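Long-range contact in Polyphosphate:AMP phosphotransferase (Meiothermus ruber H328, PDB 5O6M), which transfers phosphate from inorganic polyphosphate to nucleotides, converting AMP to ADP and ADP to ATP: residues H124-R132 against W142-E153. The protein carries 1 engineered substitution. Sequence-based numbering, arbitrary orientation.
Sequences HYEDVLVVR and WQKRYRHIREFE. With ATP (adenosine-5'-triphosphate), chain X; PO4 (phosphate ion), chain Z.
His124 and Tyr125 both reach the carboxylate of Glu153. An imidazole N-H suits such an acceptor: His124 NE2 gives Glu153 OE2 a nearly straight bond (2.9 Å, 170°), lying in the ring plane and using the anti lone pair of the oxygen, with ring and carboxylate almost perpendicular. With chi1 at 44°, His124 CG sits between its backbone N and carbonyl carbon, a placing that turns the ring's NE2 edge to the acid. Tyr125 OH is modelled 2.5 Å from Glu153 OE2, a doubtfully short distance at this resolution. Lys165 forms a salt bridge with Glu153 OE1 and a hydrogen bond with Tyr125 OH, and would probably favour the ionised acid.

Ile149 packs between these polar groups and Val128, its CG2 branch lying at the edge of the imidazole and 3.8 Å from Tyr125 CZ, while the edge of Phe152 meets the His124 face. A small branched side chain fits at Val128, whose CG1 comes within 3.4 Å of Arg145 CB and whose CB lies against Tyr146 CE1. Arg145, long and extended from CG to NE, carries its NH1 donor to the backbone acceptor Asp127 O at 3.0 Å, in the carbonyl plane; its NH2 pairs with Glu159 of the second subunit.

At the other end, Arg132 lays its long apolar chain over one indole face of Trp142, with CD 3.6 Å from the six-membered ring centroid in a CH-pi contact. Its charged end reaches on to bond Tyr146 OH weakly and hold a phosphate ion, probably from the crystallisation liquor. A water links Tyr146 OH to Val128 O.

Helix 145-158 and the end of helix 139-142 thus back the segment that carries Asp127, whose OD1 accepts a weak bond from the adenine N6, and Val130 and Val131, which touch the base: the nucleotide pocket of a PPK2 kinase of the P-loop NTPase clan.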
ATOM      1  N   HIS D 124      -7.500  -8.900  13.487  1.00 44.01           N
ATOM      2  CA  HIS D 124      -8.398  -7.879  14.005  1.00 45.53           C
ATOM      3  C   HIS D 124      -8.934  -8.220  15.388  1.00 51.60           C
ATOM      4  O   HIS D 124      -9.424  -7.326  16.087  1.00 47.93           O
ATOM      5  CB  HIS D 124      -9.564  -7.685  13.029  1.00 41.12           C
ATOM      6  CG  HIS D 124     -10.141  -8.967  12.509  1.00 42.63           C
ATOM      7  ND1 HIS D 124      -9.395  -9.888  11.806  1.00 46.07           N
ATOM      8  CD2 HIS D 124     -11.398  -9.467  12.563  1.00 45.93           C
ATOM      9  CE1 HIS D 124     -10.160 -10.914  11.473  1.00 42.56           C
ATOM     10  NE2 HIS D 124     -11.381 -10.681  11.916  1.00 46.52           N
ATOM     11  N   TYR D 125      -8.864  -9.488  15.798  1.00 48.28           N
ATOM     12  CA  TYR D 125      -9.382  -9.858  17.109  1.00 50.12           C
ATOM     13  C   TYR D 125      -8.555  -9.260  18.238  1.00 47.74           C
ATOM     14  O   TYR D 125      -9.083  -9.065  19.337  1.00 51.57           O
ATOM     15  CB  TYR D 125      -9.461 -11.384  17.233  1.00 42.90           C
ATOM     16  CG  TYR D 125     -10.608 -11.942  16.422  1.00 46.16           C
ATOM     17  CD1 TYR D 125     -11.902 -11.932  16.921  1.00 47.58           C
ATOM     18  CD2 TYR D 125     -10.402 -12.454  15.150  1.00 47.17           C
ATOM     19  CE1 TYR D 125     -12.962 -12.420  16.179  1.00 41.37           C
ATOM     20  CE2 TYR D 125     -11.457 -12.947  14.399  1.00 53.71           C
ATOM     21  CZ  TYR D 125     -12.736 -12.926  14.920  1.00 50.98           C
ATOM     22  OH  TYR D 125     -13.794 -13.413  14.184  1.00 49.32           O
ATOM     23  N   GLU D 126      -7.288  -8.924  17.983  1.00 49.62           N
ATOM     24  CA  GLU D 126      -6.492  -8.229  18.989  1.00 49.25           C
ATOM     25  C   GLU D 126      -7.143  -6.928  19.439  1.00 51.98           C
ATOM     26  O   GLU D 126      -6.856  -6.455  20.545  1.00 51.43           O
ATOM     27  CB  GLU D 126      -5.084  -7.956  18.455  1.00 50.95           C
ATOM     28  CG  GLU D 126      -4.264  -9.209  18.192  1.00 54.91           C
ATOM     29  CD  GLU D 126      -3.828  -9.905  19.473  1.00 61.27           C
ATOM     30  OE1 GLU D 126      -3.689  -9.216  20.507  1.00 62.69           O
ATOM     31  OE2 GLU D 126      -3.618 -11.137  19.447  1.00 62.31           O
ATOM     32  N   ASP D 127      -8.000  -6.328  18.612  1.00 46.98           N
ATOM     33  CA  ASP D 127      -8.660  -5.081  18.979  1.00 48.63           C
ATOM     34  C   ASP D 127      -9.872  -5.286  19.881  1.00 52.21           C
ATOM     35  O   ASP D 127     -10.543  -4.303  20.219  1.00 49.93           O
ATOM     36  CB  ASP D 127      -9.058  -4.307  17.719  1.00 48.67           C
ATOM     37  CG  ASP D 127      -7.858  -3.711  17.002  1.00 49.02           C
ATOM     38  OD1 ASP D 127      -7.240  -2.775  17.555  1.00 61.71           O
ATOM     39  OD2 ASP D 127      -7.525  -4.173  15.890  1.00 54.06           O
ATOM     40  N   VAL D 128     -10.169  -6.525  20.275  1.00 47.04           N
ATOM     41  CA  VAL D 128     -11.115  -6.790  21.353  1.00 49.12           C
ATOM     42  C   VAL D 128     -10.467  -7.763  22.331  1.00 51.45           C
ATOM     43  O   VAL D 128     -11.152  -8.401  23.139  1.00 57.27           O
ATOM     44  CB  VAL D 128     -12.449  -7.346  20.828  1.00 52.06           C
ATOM     45  CG1 VAL D 128     -13.156  -6.308  19.967  1.00 46.00           C
ATOM     46  CG2 VAL D 128     -12.228  -8.655  20.084  1.00 47.66           C
ATOM     47  N   LEU D 129      -9.142  -7.883  22.265  1.00 45.65           N
ATOM     48  CA  LEU D 129      -8.406  -8.746  23.183  1.00 59.83           C
ATOM     49  C   LEU D 129      -7.457  -7.908  24.030  1.00 55.92           C
ATOM     50  O   LEU D 129      -7.847  -7.398  25.085  1.00 55.13           O
ATOM     51  CB  LEU D 129      -7.638  -9.827  22.418  1.00 48.41           C
ATOM     52  CG  LEU D 129      -8.484 -10.880  21.699  1.00 53.12           C
ATOM     53  CD1 LEU D 129      -7.615 -11.721  20.780  1.00 55.84           C
ATOM     54  CD2 LEU D 129      -9.202 -11.765  22.712  1.00 50.56           C
ATOM     55  N   VAL D 130      -6.210  -7.756  23.579  1.00 57.36           N
ATOM     56  CA  VAL D 130      -5.274  -6.899  24.301  1.00 59.53           C
ATOM     57  C   VAL D 130      -5.854  -5.496  24.460  1.00 55.80           C
ATOM     58  O   VAL D 130      -5.632  -4.830  25.477  1.00 57.78           O
ATOM     59  CB  VAL D 130      -3.902  -6.878  23.601  1.00 54.69           C
ATOM     60  CG1 VAL D 130      -4.027  -6.332  22.184  1.00 60.35           C
ATOM     61  CG2 VAL D 130      -2.911  -6.057  24.411  1.00 59.36           C
ATOM     62  N   VAL D 131      -6.601  -5.025  23.457  1.00 57.07           N
ATOM     63  CA  VAL D 131      -7.222  -3.706  23.551  1.00 52.05           C
ATOM     64  C   VAL D 131      -8.234  -3.678  24.690  1.00 55.42           C
ATOM     65  O   VAL D 131      -8.355  -2.680  25.411  1.00 51.58           O
ATOM     66  CB  VAL D 131      -7.869  -3.323  22.206  1.00 57.40           C
ATOM     67  CG1 VAL D 131      -8.835  -2.152  22.391  1.00 48.77           C
ATOM     68  CG2 VAL D 131      -6.802  -2.984  21.181  1.00 56.92           C
ATOM     69  N   ARG D 132      -8.983  -4.769  24.864  1.00 60.00           N
ATOM     70  CA  ARG D 132      -9.942  -4.857  25.960  1.00 56.80           C
ATOM     71  C   ARG D 132      -9.252  -5.108  27.298  1.00 61.91           C
ATOM     72  O   ARG D 132      -9.543  -4.434  28.292  1.00 57.91           O
ATOM     73  CB  ARG D 132     -10.965  -5.953  25.664  1.00 51.07           C
ATOM     74  CG  ARG D 132     -11.553  -6.619  26.901  1.00 55.33           C
ATOM     75  CD  ARG D 132     -12.726  -7.508  26.524  1.00 59.32           C
ATOM     76  NE  ARG D 132     -13.099  -8.425  27.598  1.00 70.06           N
ATOM     77  CZ  ARG D 132     -14.304  -8.974  27.727  1.00 70.47           C
ATOM     78  NH1 ARG D 132     -15.264  -8.685  26.859  1.00 68.18           N
ATOM     79  NH2 ARG D 132     -14.551  -9.805  28.730  1.00 74.91           N
ATOM     80  N   TRP D 142     -14.648  -0.632  22.457  1.00 53.01           N
ATOM     81  CA  TRP D 142     -14.369  -1.983  21.979  1.00 59.48           C
ATOM     82  C   TRP D 142     -15.560  -2.921  22.120  1.00 54.09           C
ATOM     83  O   TRP D 142     -15.539  -4.004  21.526  1.00 56.48           O
ATOM     84  CB  TRP D 142     -13.142  -2.577  22.687  1.00 55.88           C
ATOM     85  CG  TRP D 142     -13.222  -2.677  24.181  1.00 55.52           C
ATOM     86  CD1 TRP D 142     -12.554  -1.907  25.088  1.00 61.80           C
ATOM     87  CD2 TRP D 142     -13.967  -3.638  24.943  1.00 59.63           C
ATOM     88  NE1 TRP D 142     -12.858  -2.308  26.367  1.00 57.56           N
ATOM     89  CE2 TRP D 142     -13.721  -3.371  26.305  1.00 63.00           C
ATOM     90  CE3 TRP D 142     -14.824  -4.691  24.608  1.00 61.38           C
ATOM     91  CZ2 TRP D 142     -14.303  -4.116  27.331  1.00 60.48           C
ATOM     92  CZ3 TRP D 142     -15.400  -5.431  25.628  1.00 61.24           C
ATOM     93  CH2 TRP D 142     -15.138  -5.139  26.972  1.00 56.42           C
ATOM     94  N   GLN D 143     -16.590  -2.540  22.877  1.00 50.93           N
ATOM     95  CA  GLN D 143     -17.799  -3.353  22.930  1.00 53.12           C
ATOM     96  C   GLN D 143     -18.538  -3.335  21.598  1.00 52.16           C
ATOM     97  O   GLN D 143     -19.175  -4.328  21.227  1.00 49.05           O
ATOM     98  CB  GLN D 143     -18.710  -2.865  24.060  1.00 55.32           C
ATOM     99  CG  GLN D 143     -20.184  -3.239  23.908  1.00 68.14           C
ATOM    100  CD  GLN D 143     -20.441  -4.734  24.041  1.00 76.90           C
ATOM    101  OE1 GLN D 143     -19.558  -5.498  24.436  1.00 73.52           O
ATOM    102  NE2 GLN D 143     -21.660  -5.155  23.711  1.00 72.31           N
ATOM    103  N   LYS D 144     -18.457  -2.224  20.861  1.00 52.98           N
ATOM    104  CA  LYS D 144     -19.122  -2.157  19.567  1.00 50.01           C
ATOM    105  C   LYS D 144     -18.409  -2.989  18.512  1.00 53.01           C
ATOM    106  O   LYS D 144     -18.973  -3.227  17.438  1.00 46.39           O
ATOM    107  CB  LYS D 144     -19.233  -0.711  19.088  1.00 55.00           C
ATOM    108  CG  LYS D 144     -19.822   0.230  20.118  1.00 68.17           C
ATOM    109  CD  LYS D 144     -20.799   1.177  19.448  1.00 60.79           C
ATOM    110  CE  LYS D 144     -21.241   2.298  20.362  1.00 70.49           C
ATOM    111  NZ  LYS D 144     -20.107   3.217  20.629  1.00 78.88           N
ATOM    112  N   ARG D 145     -17.178  -3.419  18.785  1.00 52.75           N
ATOM    113  CA  ARG D 145     -16.365  -4.062  17.765  1.00 50.23           C
ATOM    114  C   ARG D 145     -16.778  -5.500  17.483  1.00 40.44           C
ATOM    115  O   ARG D 145     -16.498  -5.997  16.390  1.00 48.36           O
ATOM    116  CB  ARG D 145     -14.894  -3.993  18.172  1.00 48.90           C
ATOM    117  CG  ARG D 145     -14.385  -2.558  18.181  1.00 52.06           C
ATOM    118  CD  ARG D 145     -12.950  -2.436  18.643  1.00 52.78           C
ATOM    119  NE  ARG D 145     -12.486  -1.057  18.493  1.00 55.25           N
ATOM    120  CZ  ARG D 145     -11.252  -0.648  18.766  1.00 49.82           C
ATOM    121  NH1 ARG D 145     -10.350  -1.513  19.209  1.00 49.80           N
ATOM    122  NH2 ARG D 145     -10.922   0.626  18.595  1.00 46.44           N
ATOM    123  N   TYR D 146     -17.452  -6.177  18.417  1.00 50.95           N
ATOM    124  CA  TYR D 146     -17.954  -7.515  18.111  1.00 45.69           C
ATOM    125  C   TYR D 146     -18.912  -7.460  16.932  1.00 53.59           C
ATOM    126  O   TYR D 146     -18.874  -8.318  16.041  1.00 54.87           O
ATOM    127  CB  TYR D 146     -18.649  -8.117  19.333  1.00 45.61           C
ATOM    128  CG  TYR D 146     -17.768  -8.210  20.558  1.00 57.69           C
ATOM    129  CD1 TYR D 146     -16.682  -9.076  20.595  1.00 43.81           C
ATOM    130  CD2 TYR D 146     -18.016  -7.419  21.675  1.00 48.43           C
ATOM    131  CE1 TYR D 146     -15.874  -9.157  21.714  1.00 55.06           C
ATOM    132  CE2 TYR D 146     -17.213  -7.493  22.796  1.00 46.56           C
ATOM    133  CZ  TYR D 146     -16.145  -8.362  22.811  1.00 58.50           C
ATOM    134  OH  TYR D 146     -15.346  -8.436  23.929  1.00 60.54           O
ATOM    135  N   ARG D 147     -19.765  -6.438  16.903  1.00 45.95           N
ATOM    136  CA  ARG D 147     -20.668  -6.248  15.776  1.00 50.94           C
ATOM    137  C   ARG D 147     -19.896  -5.952  14.498  1.00 52.92           C
ATOM    138  O   ARG D 147     -20.116  -6.595  13.464  1.00 47.67           O
ATOM    139  CB  ARG D 147     -21.638  -5.109  16.088  1.00 52.19           C
ATOM    140  CG  ARG D 147     -22.366  -4.579  14.876  1.00 58.92           C
ATOM    141  CD  ARG D 147     -23.842  -4.852  14.930  1.00 58.67           C
ATOM    142  NE  ARG D 147     -24.565  -3.883  14.116  1.00 66.51           N
ATOM    143  CZ  ARG D 147     -25.812  -4.049  13.689  1.00 77.04           C
ATOM    144  NH1 ARG D 147     -26.385  -3.115  12.943  1.00 69.98           N
ATOM    145  NH2 ARG D 147     -26.478  -5.157  13.996  1.00 73.27           N
ATOM    146  N   HIS D 148     -18.973  -4.987  14.560  1.00 45.33           N
ATOM    147  CA  HIS D 148     -18.132  -4.659  13.412  1.00 46.36           C
ATOM    148  C   HIS D 148     -17.531  -5.912  12.790  1.00 44.72           C
ATOM    149  O   HIS D 148     -17.521  -6.074  11.565  1.00 47.40           O
ATOM    150  CB  HIS D 148     -17.010  -3.713  13.840  1.00 42.28           C
ATOM    151  CG  HIS D 148     -17.485  -2.456  14.494  1.00 53.20           C
ATOM    152  ND1 HIS D 148     -16.643  -1.633  15.211  1.00 54.41           N
ATOM    153  CD2 HIS D 148     -18.706  -1.873  14.530  1.00 45.85           C
ATOM    154  CE1 HIS D 148     -17.328  -0.598  15.667  1.00 44.25           C
ATOM    155  NE2 HIS D 148     -18.582  -0.722  15.270  1.00 45.94           N
ATOM    156  N   ILE D 149     -17.005  -6.801  13.631  1.00 44.77           N
ATOM    157  CA  ILE D 149     -16.268  -7.961  13.141  1.00 46.96           C
ATOM    158  C   ILE D 149     -17.206  -8.971  12.494  1.00 47.91           C
ATOM    159  O   ILE D 149     -16.918  -9.500  11.413  1.00 46.75           O
ATOM    160  CB  ILE D 149     -15.451  -8.586  14.284  1.00 40.77           C
ATOM    161  CG1 ILE D 149     -14.342  -7.622  14.710  1.00 45.40           C
ATOM    162  CG2 ILE D 149     -14.898  -9.950  13.876  1.00 41.71           C
ATOM    163  CD1 ILE D 149     -13.510  -8.107  15.876  1.00 50.98           C
ATOM    164  N   ARG D 150     -18.338  -9.260  13.140  1.00 40.91           N
ATOM    165  CA  ARG D 150     -19.313 -10.159  12.527  1.00 46.48           C
ATOM    166  C   ARG D 150     -19.702  -9.674  11.139  1.00 54.38           C
ATOM    167  O   ARG D 150     -19.790 -10.468  10.196  1.00 55.42           O
ATOM    168  CB  ARG D 150     -20.557 -10.290  13.410  1.00 45.04           C
ATOM    169  CG  ARG D 150     -20.385 -11.194  14.621  1.00 46.13           C
ATOM    170  CD  ARG D 150     -21.735 -11.487  15.266  1.00 41.31           C
ATOM    171  NE  ARG D 150     -22.435 -10.264  15.640  1.00 41.91           N
ATOM    172  CZ  ARG D 150     -22.343  -9.684  16.832  1.00 49.23           C
ATOM    173  NH1 ARG D 150     -21.578 -10.217  17.778  1.00 47.42           N
ATOM    174  NH2 ARG D 150     -23.020  -8.571  17.080  1.00 45.26           N
ATOM    175  N   GLU D 151     -19.930  -8.367  10.995  1.00 45.41           N
ATOM    176  CA  GLU D 151     -20.375  -7.813   9.725  1.00 50.77           C
ATOM    177  C   GLU D 151     -19.229  -7.723   8.728  1.00 50.29           C
ATOM    178  O   GLU D 151     -19.430  -7.929   7.527  1.00 47.33           O
ATOM    179  CB  GLU D 151     -20.999  -6.433   9.946  1.00 48.34           C
ATOM    180  CG  GLU D 151     -22.254  -6.463  10.804  1.00 53.26           C
ATOM    181  CD  GLU D 151     -23.317  -7.386  10.238  1.00 55.49           C
ATOM    182  OE1 GLU D 151     -24.053  -8.013  11.029  1.00 61.86           O
ATOM    183  OE2 GLU D 151     -23.406  -7.500   8.998  1.00 57.61           O
ATOM    184  N   PHE D 152     -18.027  -7.407   9.209  1.00 50.00           N
ATOM    185  CA  PHE D 152     -16.860  -7.422   8.337  1.00 46.91           C
ATOM    186  C   PHE D 152     -16.631  -8.814   7.765  1.00 47.33           C
ATOM    187  O   PHE D 152     -16.432  -8.977   6.555  1.00 46.96           O
ATOM    188  CB  PHE D 152     -15.630  -6.944   9.108  1.00 54.87           C
ATOM    189  CG  PHE D 152     -14.346  -7.068   8.343  1.00 50.29           C
ATOM    190  CD1 PHE D 152     -14.169  -6.397   7.143  1.00 47.98           C
ATOM    191  CD2 PHE D 152     -13.305  -7.836   8.837  1.00 46.03           C
ATOM    192  CE1 PHE D 152     -12.983  -6.506   6.439  1.00 42.47           C
ATOM    193  CE2 PHE D 152     -12.114  -7.948   8.138  1.00 45.05           C
ATOM    194  CZ  PHE D 152     -11.954  -7.283   6.938  1.00 40.60           C
ATOM    195  N   GLU D 153     -16.676  -9.834   8.621  1.00 43.00           N
ATOM    196  CA  GLU D 153     -16.476 -11.198   8.146  1.00 49.40           C
ATOM    197  C   GLU D 153     -17.653 -11.675   7.305  1.00 51.23           C
ATOM    198  O   GLU D 153     -17.460 -12.448   6.361  1.00 46.42           O
ATOM    199  CB  GLU D 153     -16.215 -12.135   9.328  1.00 38.45           C
ATOM    200  CG  GLU D 153     -14.874 -11.865  10.009  1.00 37.77           C
ATOM    201  CD  GLU D 153     -14.630 -12.740  11.226  1.00 47.81           C
ATOM    202  OE1 GLU D 153     -15.506 -13.569  11.548  1.00 46.62           O
ATOM    203  OE2 GLU D 153     -13.560 -12.590  11.865  1.00 43.53           O
TER
HETATM  204  PG  ATP X1001       4.274 -12.805  18.595  1.00 75.78           P
HETATM  205  O1G ATP X1001       3.105 -12.733  17.651  1.00 71.24           O
HETATM  206  O2G ATP X1001       3.851 -13.016  20.046  1.00 69.91           O
HETATM  207  O3G ATP X1001       5.281 -13.899  18.211  1.00 65.50           O
HETATM  208  PB  ATP X1001       6.433 -10.930  17.960  1.00 74.32           P
HETATM  209  O1B ATP X1001       7.435 -10.608  18.999  1.00 78.65           O
HETATM  210  O2B ATP X1001       6.848 -11.973  16.920  1.00 86.75           O
HETATM  211  O3B ATP X1001       5.056 -11.417  18.593  1.00 77.23           O
HETATM  212  PA  ATP X1001       4.643  -8.875  16.793  1.00 68.54           P
HETATM  213  O1A ATP X1001       3.989  -9.553  15.655  1.00 79.29           O
HETATM  214  O2A ATP X1001       5.041  -7.429  16.509  1.00 63.74           O
HETATM  215  O3A ATP X1001       6.000  -9.622  17.163  1.00 82.51           O
HETATM  216  O5' ATP X1001       3.622  -8.787  18.077  1.00 68.17           O
HETATM  217  C5' ATP X1001       3.875  -7.839  19.134  1.00 70.71           C
HETATM  218  C4' ATP X1001       2.639  -7.536  19.949  1.00 67.95           C
HETATM  219  O4' ATP X1001       1.671  -6.789  19.180  1.00 67.74           O
HETATM  220  C3' ATP X1001       1.881  -8.737  20.537  1.00 56.32           C
HETATM  221  O3' ATP X1001       2.054  -8.762  21.949  1.00 62.89           O
HETATM  222  C2' ATP X1001       0.411  -8.456  20.174  1.00 65.01           C
HETATM  223  O2' ATP X1001      -0.492  -8.710  21.245  1.00 65.30           O
HETATM  224  C1' ATP X1001       0.462  -6.963  19.881  1.00 61.42           C
HETATM  225  N9  ATP X1001      -0.655  -6.444  19.099  1.00 56.55           N
HETATM  226  C8  ATP X1001      -1.195  -6.959  17.951  1.00 61.22           C
HETATM  227  N7  ATP X1001      -2.272  -6.334  17.537  1.00 56.03           N
HETATM  228  C5  ATP X1001      -2.450  -5.332  18.478  1.00 47.67           C
HETATM  229  C6  ATP X1001      -3.429  -4.328  18.624  1.00 52.63           C
HETATM  230  N6  ATP X1001      -4.484  -4.194  17.816  1.00 51.38           N
HETATM  231  N1  ATP X1001      -3.307  -3.481  19.669  1.00 50.20           N
HETATM  232  C2  ATP X1001      -2.285  -3.644  20.514  1.00 52.13           C
HETATM  233  N3  ATP X1001      -1.315  -4.560  20.489  1.00 51.27           N
HETATM  234  C4  ATP X1001      -1.456  -5.379  19.441  1.00 49.86           C
HETATM  235  P   PO4 Z1003     -18.418 -10.573  28.707  1.00 88.07           P
HETATM  236  O1  PO4 Z1003     -18.031 -11.986  28.336  1.00 73.92           O
HETATM  237  O2  PO4 Z1003     -17.455 -10.034  29.739  1.00 77.45           O
HETATM  238  O3  PO4 Z1003     -19.815 -10.579  29.280  1.00 95.21           O
HETATM  239  O4  PO4 Z1003     -18.380  -9.690  27.481  1.00 78.32           O
HETATM  240  O   HOH W   1     -12.931  -9.985  23.803  1.00 53.16           O